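Local coordinates for lectin (Trichosanthes anguina, PDB 4HR6), which binds galactosides through a chain built of two beta-trefoil domains and is a nontoxic, three-chain homologue of type II ribosome-inactivating proteins, at residues 10-15 with 129-135; 175-181 with 215-219. Residues are numbered along the deposited sequence.

Interaction 1 of 2, residues 10-15 with 129-135; sequences TRISGR and WRVGNYV
Trp129 lays its indole beside the backbone of Gly14, with CE3 3.7 Å from Gly14 CA; a side chain on Gly14, whose phi/psi is -167/-125, would run into the ring. The m rotamer of Trp129 (chi2 96°) sets this placement, and its NE1 donates to Leu105 O. Next to this contact the two strands run antiparallel, with Ser13 and Arg130 as a hydrogen-bonded pair (CA to CA 5.2 Å): Arg130 N to Ser13 O is 2.8 Å and Ser13 N to Arg130 O 3.0 Å. Ile12 and Val131 form the adjoining non-hydrogen-bonded pair (CA to CA 4.6 Å), and Gly132 N then reaches Arg11 O at 2.9 Å. On the face of Ile12 and Val131, Ile12 CG2 packs 4.2 Å from Trp129 CB. One water accepts from Ser13 OG (2.7 Å), itself also hydrogen-bonded to Ser177 OG, and donates to Arg130 O (2.6 Å) and Gly132 O (2.8 Å), bridging the strands where they part. The chain then turns back, so that Val135 CG1 meets Ser13 CB at 3.8 Å, and Arg130, extended t,t and then bent at chi3, donates from NH1 to Tyr134 O (2.7 Å) and also to Gln136 O. Arg11 NH1 donates to Asn133 O at 3.0 Å, while Val135 CG2 covers one face of its guanidinium. This pairing joins the start and end of the first beta-trefoil domain. Strand 7-13 runs between 46-49 and 130-131, the outermost strand within this chain, which Ser185 and Leu166 of a neighbouring subunit cover.

Interaction 2 of 2, residues 175-181 with 215-219; sequences LYSDGTI and QRWVF
The turn Tyr176–Gly179 is type I, closed where Gly179 N donates to Tyr176 O at 2.9 Å, and Tyr176 N donates to Thr180 O at 3.0 Å. Asp178, in the p rotamer, folds its carboxylate over the following residues: OD1 accepts from Thr180 N (2.8 Å), making an Asx turn, and from Thr180 OG1 (2.6 Å), which the p rotamer of Thr180 brings into place. Asp178 OD2 forms a salt bridge with Arg182. Gly179 sits at phi/psi 90/12, where a CB would strike both the preceding carbonyl and Arg216 CG. Its bare backbone lies opposite Arg216 (CA to CA 4.8 Å), and its carbonyl O accepts from Trp217 N at 2.7 Å. Thr180 CA makes a CH...O contact to Gln215 O (3.4 Å). Arg216, t,t,t along its chain, passes Asp178 O with CG at 3.6 Å and carries its guanidinium on to Gly92 O. Farther along, Ile181 in the m,t rotamer puts CD1 3.7 Å from Trp217 CD1 and 4.1 Å from Phe219 CE1, while Leu175 (m,p) brings CD2 3.7 Å from Phe219 CE1. The hairpin joining strands 173-175 and 181-183 thus meets the Gln-x-Trp motif characteristic of ricin-type trefoils. One conventional hydrogen bond, helped by CA-H...O contacts, sets the turn against Trp217; beyond it the contact is apolar, Leu175 on Phe219 and Ile181 on both rings.

How the interactions relate
Along the chain, interaction 1 closes before interaction 2 opens. The first pairs the beginning of one beta-trefoil domain with its end, on the sheet that holds strands 7-13 and 130-131; the second lies in the next trefoil, between the 173-175/181-183 hairpin and strand 218-219 with the residues leading into it. Their centres are nevertheless only 13 Å apart, and they touch directly: Ser13 OG and Ser177 OG, 2.6 Å apart, probably share a hydrogen bond, and Arg130 CZ packs 3.4 Å from Ser177 OG. The turn of 175-181 therefore meets the paired segments 10-15 and 129-135, making these contacts part of the junction between the two galactoside-binding domains.

Interaction 1 of 2, residues 10-15 with 129-135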
ATOM      1  N   THR C  10      -1.376 -15.872 -13.154  1.00 44.94           N
ATOM      2  CA  THR C  10      -1.708 -14.434 -13.222  1.00 46.39           C
ATOM      3  C   THR C  10      -1.323 -13.815 -14.588  1.00 51.53           C
ATOM      4  O   THR C  10      -1.008 -14.546 -15.535  1.00 50.88           O
ATOM      5  CB  THR C  10      -1.006 -13.697 -12.067  1.00 43.38           C
ATOM      6  OG1 THR C  10      -1.460 -12.340 -11.987  1.00 45.95           O
ATOM      7  CG2 THR C  10       0.488 -13.735 -12.237  1.00 42.89           C
ATOM      8  N   ARG C  11      -1.361 -12.481 -14.688  1.00 50.53           N
ATOM      9  CA  ARG C  11      -0.840 -11.774 -15.869  1.00 50.66           C
ATOM     10  C   ARG C  11       0.412 -10.987 -15.523  1.00 52.79           C
ATOM     11  O   ARG C  11       0.711 -10.728 -14.348  1.00 49.04           O
ATOM     12  CB  ARG C  11      -1.889 -10.838 -16.473  1.00 51.13           C
ATOM     13  CG  ARG C  11      -3.063 -11.561 -17.118  1.00 49.68           C
ATOM     14  CD  ARG C  11      -4.395 -10.924 -16.773  1.00 50.68           C
ATOM     15  NE  ARG C  11      -4.994 -10.225 -17.890  1.00 52.91           N
ATOM     16  CZ  ARG C  11      -6.033  -9.400 -17.806  1.00 51.24           C
ATOM     17  NH1 ARG C  11      -6.606  -9.135 -16.641  1.00 48.47           N
ATOM     18  NH2 ARG C  11      -6.496  -8.823 -18.911  1.00 57.51           N
ATOM     19  N   ILE C  12       1.163 -10.650 -16.566  1.00 50.08           N
ATOM     20  CA  ILE C  12       2.321  -9.778 -16.441  1.00 49.27           C
ATOM     21  C   ILE C  12       2.078  -8.618 -17.391  1.00 51.56           C
ATOM     22  O   ILE C  12       1.962  -8.824 -18.603  1.00 51.59           O
ATOM     23  CB  ILE C  12       3.622 -10.494 -16.816  1.00 48.50           C
ATOM     24  CG1 ILE C  12       3.716 -11.832 -16.088  1.00 48.63           C
ATOM     25  CG2 ILE C  12       4.831  -9.623 -16.488  1.00 49.82           C
ATOM     26  CD1 ILE C  12       4.993 -12.588 -16.363  1.00 45.65           C
ATOM     27  N   SER C  13       1.955  -7.407 -16.845  1.00 48.78           N
ATOM     28  CA  SER C  13       1.773  -6.220 -17.670  1.00 42.08           C
ATOM     29  C   SER C  13       2.942  -5.268 -17.477  1.00 42.91           C
ATOM     30  O   SER C  13       3.720  -5.401 -16.524  1.00 41.56           O
ATOM     31  CB  SER C  13       0.429  -5.550 -17.385  1.00 44.33           C
ATOM     32  OG  SER C  13       0.369  -4.983 -16.093  1.00 44.58           O
ATOM     33  N   GLY C  14       3.100  -4.331 -18.410  1.00 43.21           N
ATOM     34  CA  GLY C  14       4.199  -3.363 -18.324  1.00 45.25           C
ATOM     35  C   GLY C  14       4.067  -2.179 -19.266  1.00 45.58           C
ATOM     36  O   GLY C  14       3.048  -1.460 -19.250  1.00 40.48           O
ATOM     37  N   ARG C  15       5.111  -1.985 -20.079  1.00 47.72           N
ATOM     38  CA  ARG C  15       5.181  -0.922 -21.085  1.00 49.02           C
ATOM     39  C   ARG C  15       3.833  -0.474 -21.612  1.00 47.83           C
ATOM     40  O   ARG C  15       3.105  -1.253 -22.242  1.00 47.96           O
ATOM     41  CB  ARG C  15       6.023  -1.402 -22.266  1.00 57.19           C
ATOM     42  CG  ARG C  15       7.432  -0.856 -22.300  1.00 60.84           C
ATOM     43  CD  ARG C  15       7.522   0.458 -23.061  1.00 64.30           C
ATOM     44  NE  ARG C  15       8.779   0.528 -23.799  1.00 72.43           N
ATOM     45  CZ  ARG C  15       9.166   1.546 -24.562  1.00 71.57           C
ATOM     46  NH1 ARG C  15      10.338   1.484 -25.177  1.00 65.86           N
ATOM     47  NH2 ARG C  15       8.396   2.619 -24.703  1.00 74.64           N
ATOM     48  N   TRP C 129       7.815  -4.032 -14.793  1.00 47.06           N
ATOM     49  CA  TRP C 129       6.676  -4.942 -14.971  1.00 43.89           C
ATOM     50  C   TRP C 129       5.854  -5.080 -13.691  1.00 39.75           C
ATOM     51  O   TRP C 129       6.399  -5.014 -12.606  1.00 36.63           O
ATOM     52  CB  TRP C 129       7.181  -6.324 -15.395  1.00 45.71           C
ATOM     53  CG  TRP C 129       8.094  -6.292 -16.561  1.00 44.19           C
ATOM     54  CD1 TRP C 129       9.456  -6.273 -16.535  1.00 45.13           C
ATOM     55  CD2 TRP C 129       7.714  -6.274 -17.929  1.00 42.06           C
ATOM     56  NE1 TRP C 129       9.948  -6.244 -17.810  1.00 45.47           N
ATOM     57  CE2 TRP C 129       8.897  -6.240 -18.688  1.00 42.60           C
ATOM     58  CE3 TRP C 129       6.479  -6.277 -18.592  1.00 43.55           C
ATOM     59  CZ2 TRP C 129       8.892  -6.212 -20.078  1.00 46.99           C
ATOM     60  CZ3 TRP C 129       6.467  -6.249 -19.979  1.00 47.06           C
ATOM     61  CH2 TRP C 129       7.673  -6.221 -20.709  1.00 47.04           C
ATOM     62  N   ARG C 130       4.549  -5.269 -13.863  1.00 40.18           N
ATOM     63  CA  ARG C 130       3.622  -5.618 -12.800  1.00 41.29           C
ATOM     64  C   ARG C 130       3.141  -7.060 -12.969  1.00 41.67           C
ATOM     65  O   ARG C 130       2.403  -7.383 -13.924  1.00 38.39           O
ATOM     66  CB  ARG C 130       2.396  -4.709 -12.819  1.00 40.66           C
ATOM     67  CG  ARG C 130       1.417  -5.007 -11.689  1.00 40.07           C
ATOM     68  CD  ARG C 130       0.052  -4.408 -11.981  1.00 40.49           C
ATOM     69  NE  ARG C 130       0.075  -2.946 -11.940  1.00 38.85           N
ATOM     70  CZ  ARG C 130      -0.930  -2.166 -12.318  1.00 39.26           C
ATOM     71  NH1 ARG C 130      -2.057  -2.690 -12.785  1.00 40.24           N
ATOM     72  NH2 ARG C 130      -0.796  -0.840 -12.253  1.00 43.40           N
ATOM     73  N   VAL C 131       3.538  -7.907 -12.028  1.00 38.40           N
ATOM     74  CA  VAL C 131       3.014  -9.268 -11.949  1.00 39.49           C
ATOM     75  C   VAL C 131       1.747  -9.225 -11.119  1.00 37.83           C
ATOM     76  O   VAL C 131       1.780  -8.893  -9.944  1.00 38.37           O
ATOM     77  CB  VAL C 131       4.023 -10.207 -11.288  1.00 40.82           C
ATOM     78  CG1 VAL C 131       3.439 -11.605 -11.168  1.00 41.42           C
ATOM     79  CG2 VAL C 131       5.314 -10.205 -12.078  1.00 41.39           C
ATOM     80  N   GLY C 132       0.628  -9.531 -11.742  1.00 38.06           N
ATOM     81  CA  GLY C 132      -0.648  -9.388 -11.096  1.00 39.20           C
ATOM     82  C   GLY C 132      -1.749  -9.376 -12.118  1.00 41.47           C
ATOM     83  O   GLY C 132      -1.519  -9.076 -13.292  1.00 45.08           O
ATOM     84  N   ASN C 133      -2.954  -9.691 -11.670  1.00 42.97           N
ATOM     85  CA  ASN C 133      -4.056  -9.945 -12.575  1.00 45.59           C
ATOM     86  C   ASN C 133      -4.845  -8.692 -12.897  1.00 45.31           C
ATOM     87  O   ASN C 133      -5.603  -8.665 -13.869  1.00 42.25           O
ATOM     88  CB  ASN C 133      -4.981 -11.004 -11.990  1.00 48.65           C
ATOM     89  CG  ASN C 133      -5.959 -11.543 -13.017  1.00 56.39           C
ATOM     90  OD1 ASN C 133      -5.569 -11.904 -14.131  1.00 57.04           O
ATOM     91  ND2 ASN C 133      -7.239 -11.582 -12.659  1.00 59.01           N
ATOM     92  N   TYR C 134      -4.678  -7.649 -12.087  1.00 43.62           N
ATOM     93  CA  TYR C 134      -5.295  -6.361 -12.394  1.00 44.42           C
ATOM     94  C   TYR C 134      -4.285  -5.549 -13.197  1.00 43.55           C
ATOM     95  O   TYR C 134      -3.264  -5.127 -12.653  1.00 42.73           O
ATOM     96  CB  TYR C 134      -5.691  -5.645 -11.106  1.00 41.68           C
ATOM     97  CG  TYR C 134      -6.509  -4.407 -11.297  1.00 39.00           C
ATOM     98  CD1 TYR C 134      -7.885  -4.480 -11.429  1.00 40.53           C
ATOM     99  CD2 TYR C 134      -5.906  -3.156 -11.334  1.00 39.07           C
ATOM    100  CE1 TYR C 134      -8.642  -3.337 -11.595  1.00 41.38           C
ATOM    101  CE2 TYR C 134      -6.651  -2.013 -11.508  1.00 38.40           C
ATOM    102  CZ  TYR C 134      -8.008  -2.106 -11.633  1.00 39.47           C
ATOM    103  OH  TYR C 134      -8.738  -0.965 -11.794  1.00 44.06           O
ATOM    104  N   VAL C 135      -4.569  -5.349 -14.486  1.00 42.96           N
ATOM    105  CA  VAL C 135      -3.589  -4.769 -15.423  1.00 43.17           C
ATOM    106  C   VAL C 135      -3.773  -3.267 -15.637  1.00 43.87           C
ATOM    107  O   VAL C 135      -2.867  -2.589 -16.096  1.00 44.73           O
ATOM    108  CB  VAL C 135      -3.594  -5.489 -16.802  1.00 43.98           C
ATOM    109  CG1 VAL C 135      -3.047  -6.908 -16.676  1.00 44.90           C
ATOM    110  CG2 VAL C 135      -4.987  -5.510 -17.417  1.00 45.56           C
TER
HETATM  111  O   HOH W   1      -0.094  -6.961 -14.348  1.00 39.62           O

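Interaction 2 of 2, residues 175-181 with 215-219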
ATOM      1  N   LEU C 175      -1.040   5.580 -12.542  1.00 41.66           N
ATOM      2  CA  LEU C 175       0.136   4.757 -12.278  1.00 41.86           C
ATOM      3  C   LEU C 175       0.112   3.503 -13.161  1.00 42.25           C
ATOM      4  O   LEU C 175      -0.777   2.659 -13.047  1.00 42.75           O
ATOM      5  CB  LEU C 175       0.196   4.372 -10.807  1.00 44.05           C
ATOM      6  CG  LEU C 175       0.615   5.446  -9.795  1.00 46.91           C
ATOM      7  CD1 LEU C 175      -0.147   6.755  -9.966  1.00 47.67           C
ATOM      8  CD2 LEU C 175       0.413   4.907  -8.390  1.00 47.04           C
ATOM      9  N   TYR C 176       1.104   3.393 -14.036  1.00 43.00           N
ATOM     10  CA  TYR C 176       1.145   2.330 -15.042  1.00 43.45           C
ATOM     11  C   TYR C 176       2.038   1.196 -14.574  1.00 40.48           C
ATOM     12  O   TYR C 176       2.937   1.394 -13.747  1.00 37.10           O
ATOM     13  CB  TYR C 176       1.649   2.882 -16.400  1.00 44.04           C
ATOM     14  CG  TYR C 176       0.557   3.436 -17.287  1.00 42.57           C
ATOM     15  CD1 TYR C 176      -0.210   4.509 -16.877  1.00 44.26           C
ATOM     16  CD2 TYR C 176       0.296   2.885 -18.547  1.00 44.34           C
ATOM     17  CE1 TYR C 176      -1.223   5.022 -17.666  1.00 42.52           C
ATOM     18  CE2 TYR C 176      -0.718   3.392 -19.348  1.00 45.28           C
ATOM     19  CZ  TYR C 176      -1.473   4.465 -18.897  1.00 46.41           C
ATOM     20  OH  TYR C 176      -2.485   4.989 -19.668  1.00 47.71           O
ATOM     21  N   SER C 177       1.793   0.016 -15.144  1.00 40.69           N
ATOM     22  CA  SER C 177       2.493  -1.217 -14.785  1.00 39.79           C
ATOM     23  C   SER C 177       3.989  -1.136 -15.018  1.00 40.92           C
ATOM     24  O   SER C 177       4.758  -1.858 -14.388  1.00 40.83           O
ATOM     25  CB  SER C 177       1.917  -2.387 -15.589  1.00 41.87           C
ATOM     26  OG  SER C 177       0.507  -2.485 -15.414  1.00 41.67           O
ATOM     27  N   ASP C 178       4.403  -0.249 -15.925  1.00 43.97           N
ATOM     28  CA  ASP C 178       5.823  -0.038 -16.214  1.00 44.28           C
ATOM     29  C   ASP C 178       6.520   0.834 -15.195  1.00 42.36           C
ATOM     30  O   ASP C 178       7.737   1.036 -15.291  1.00 48.03           O
ATOM     31  CB  ASP C 178       6.036   0.538 -17.627  1.00 46.02           C
ATOM     32  CG  ASP C 178       5.276   1.818 -17.870  1.00 45.96           C
ATOM     33  OD1 ASP C 178       4.859   2.472 -16.887  1.00 48.65           O
ATOM     34  OD2 ASP C 178       5.076   2.152 -19.057  1.00 43.95           O
ATOM     35  N   GLY C 179       5.762   1.349 -14.228  1.00 39.40           N
ATOM     36  CA  GLY C 179       6.315   2.178 -13.177  1.00 38.63           C
ATOM     37  C   GLY C 179       6.303   3.647 -13.551  1.00 41.07           C
ATOM     38  O   GLY C 179       6.948   4.459 -12.889  1.00 41.14           O
ATOM     39  N   THR C 180       5.595   3.999 -14.625  1.00 41.70           N
ATOM     40  CA  THR C 180       5.457   5.394 -14.972  1.00 41.47           C
ATOM     41  C   THR C 180       4.297   6.017 -14.208  1.00 40.32           C
ATOM     42  O   THR C 180       3.324   5.342 -13.875  1.00 37.86           O
ATOM     43  CB  THR C 180       5.232   5.635 -16.480  1.00 42.09           C
ATOM     44  OG1 THR C 180       4.055   4.945 -16.945  1.00 42.25           O
ATOM     45  CG2 THR C 180       6.473   5.241 -17.283  1.00 40.98           C
ATOM     46  N   ILE C 181       4.434   7.307 -13.933  1.00 38.88           N
ATOM     47  CA  ILE C 181       3.361   8.125 -13.394  1.00 40.76           C
ATOM     48  C   ILE C 181       2.948   9.111 -14.468  1.00 40.39           C
ATOM     49  O   ILE C 181       3.741   9.945 -14.879  1.00 40.82           O
ATOM     50  CB  ILE C 181       3.814   8.884 -12.137  1.00 39.95           C
ATOM     51  CG1 ILE C 181       4.348   7.887 -11.107  1.00 40.35           C
ATOM     52  CG2 ILE C 181       2.636   9.682 -11.582  1.00 39.93           C
ATOM     53  CD1 ILE C 181       4.975   8.514  -9.874  1.00 41.30           C
ATOM     54  N   GLN C 215      11.829   8.016 -15.799  1.00 53.33           N
ATOM     55  CA  GLN C 215      10.369   8.068 -15.771  1.00 49.82           C
ATOM     56  C   GLN C 215       9.783   6.859 -15.004  1.00 44.74           C
ATOM     57  O   GLN C 215       8.601   6.538 -15.149  1.00 42.69           O
ATOM     58  CB  GLN C 215       9.822   8.113 -17.205  1.00 49.56           C
ATOM     59  CG  GLN C 215      10.356   9.272 -18.030  1.00 55.06           C
ATOM     60  CD  GLN C 215       9.711   9.372 -19.400  1.00 54.11           C
ATOM     61  OE1 GLN C 215       9.549   8.376 -20.093  1.00 55.77           O
ATOM     62  NE2 GLN C 215       9.345  10.585 -19.797  1.00 54.11           N
ATOM     63  N   ARG C 216      10.616   6.195 -14.206  1.00 45.38           N
ATOM     64  CA  ARG C 216      10.233   4.941 -13.545  1.00 47.25           C
ATOM     65  C   ARG C 216      10.336   5.068 -12.042  1.00 43.65           C
ATOM     66  O   ARG C 216      11.415   5.300 -11.505  1.00 36.54           O
ATOM     67  CB  ARG C 216      11.095   3.759 -14.003  1.00 47.01           C
ATOM     68  CG  ARG C 216      10.585   2.401 -13.503  1.00 48.40           C
ATOM     69  CD  ARG C 216      11.278   1.208 -14.157  1.00 46.86           C
ATOM     70  NE  ARG C 216      11.272   0.019 -13.302  1.00 45.77           N
ATOM     71  CZ  ARG C 216      12.076  -1.040 -13.441  1.00 47.16           C
ATOM     72  NH1 ARG C 216      12.989  -1.108 -14.414  1.00 50.21           N
ATOM     73  NH2 ARG C 216      11.980  -2.046 -12.591  1.00 47.10           N
ATOM     74  N   TRP C 217       9.200   4.852 -11.376  1.00 46.98           N
ATOM     75  CA  TRP C 217       9.039   5.123  -9.943  1.00 45.74           C
ATOM     76  C   TRP C 217       8.460   3.925  -9.208  1.00 44.42           C
ATOM     77  O   TRP C 217       7.640   3.208  -9.761  1.00 43.06           O
ATOM     78  CB  TRP C 217       8.086   6.301  -9.778  1.00 45.06           C
ATOM     79  CG  TRP C 217       8.531   7.470 -10.555  1.00 46.76           C
ATOM     80  CD1 TRP C 217       8.040   7.908 -11.764  1.00 45.33           C
ATOM     81  CD2 TRP C 217       9.594   8.346 -10.212  1.00 46.18           C
ATOM     82  NE1 TRP C 217       8.723   9.017 -12.168  1.00 44.76           N
ATOM     83  CE2 TRP C 217       9.692   9.302 -11.240  1.00 44.94           C
ATOM     84  CE3 TRP C 217      10.482   8.415  -9.132  1.00 45.58           C
ATOM     85  CZ2 TRP C 217      10.632  10.321 -11.213  1.00 46.86           C
ATOM     86  CZ3 TRP C 217      11.418   9.422  -9.110  1.00 46.66           C
ATOM     87  CH2 TRP C 217      11.485  10.365 -10.140  1.00 46.40           C
ATOM     88  N   VAL C 218       8.871   3.731  -7.957  1.00 44.33           N
ATOM     89  CA  VAL C 218       8.253   2.720  -7.102  1.00 46.36           C
ATOM     90  C   VAL C 218       7.798   3.319  -5.757  1.00 45.05           C
ATOM     91  O   VAL C 218       8.567   3.999  -5.051  1.00 42.09           O
ATOM     92  CB  VAL C 218       9.174   1.492  -6.902  1.00 48.89           C
ATOM     93  CG1 VAL C 218      10.522   1.883  -6.318  1.00 50.63           C
ATOM     94  CG2 VAL C 218       8.492   0.445  -6.033  1.00 50.83           C
ATOM     95  N   PHE C 219       6.535   3.056  -5.419  1.00 42.15           N
ATOM     96  CA  PHE C 219       5.967   3.423  -4.115  1.00 38.90           C
ATOM     97  C   PHE C 219       6.324   2.361  -3.100  1.00 37.90           C
ATOM     98  O   PHE C 219       5.846   1.232  -3.186  1.00 44.51           O
ATOM     99  CB  PHE C 219       4.446   3.549  -4.206  1.00 38.65           C
ATOM    100  CG  PHE C 219       3.974   4.769  -4.928  1.00 41.04           C
ATOM    101  CD1 PHE C 219       4.124   4.886  -6.301  1.00 44.21           C
ATOM    102  CD2 PHE C 219       3.357   5.802  -4.239  1.00 45.45           C
ATOM    103  CE1 PHE C 219       3.672   6.008  -6.969  1.00 44.57           C
ATOM    104  CE2 PHE C 219       2.899   6.929  -4.905  1.00 46.61           C
ATOM    105  CZ  PHE C 219       3.060   7.032  -6.271  1.00 46.70           C
TER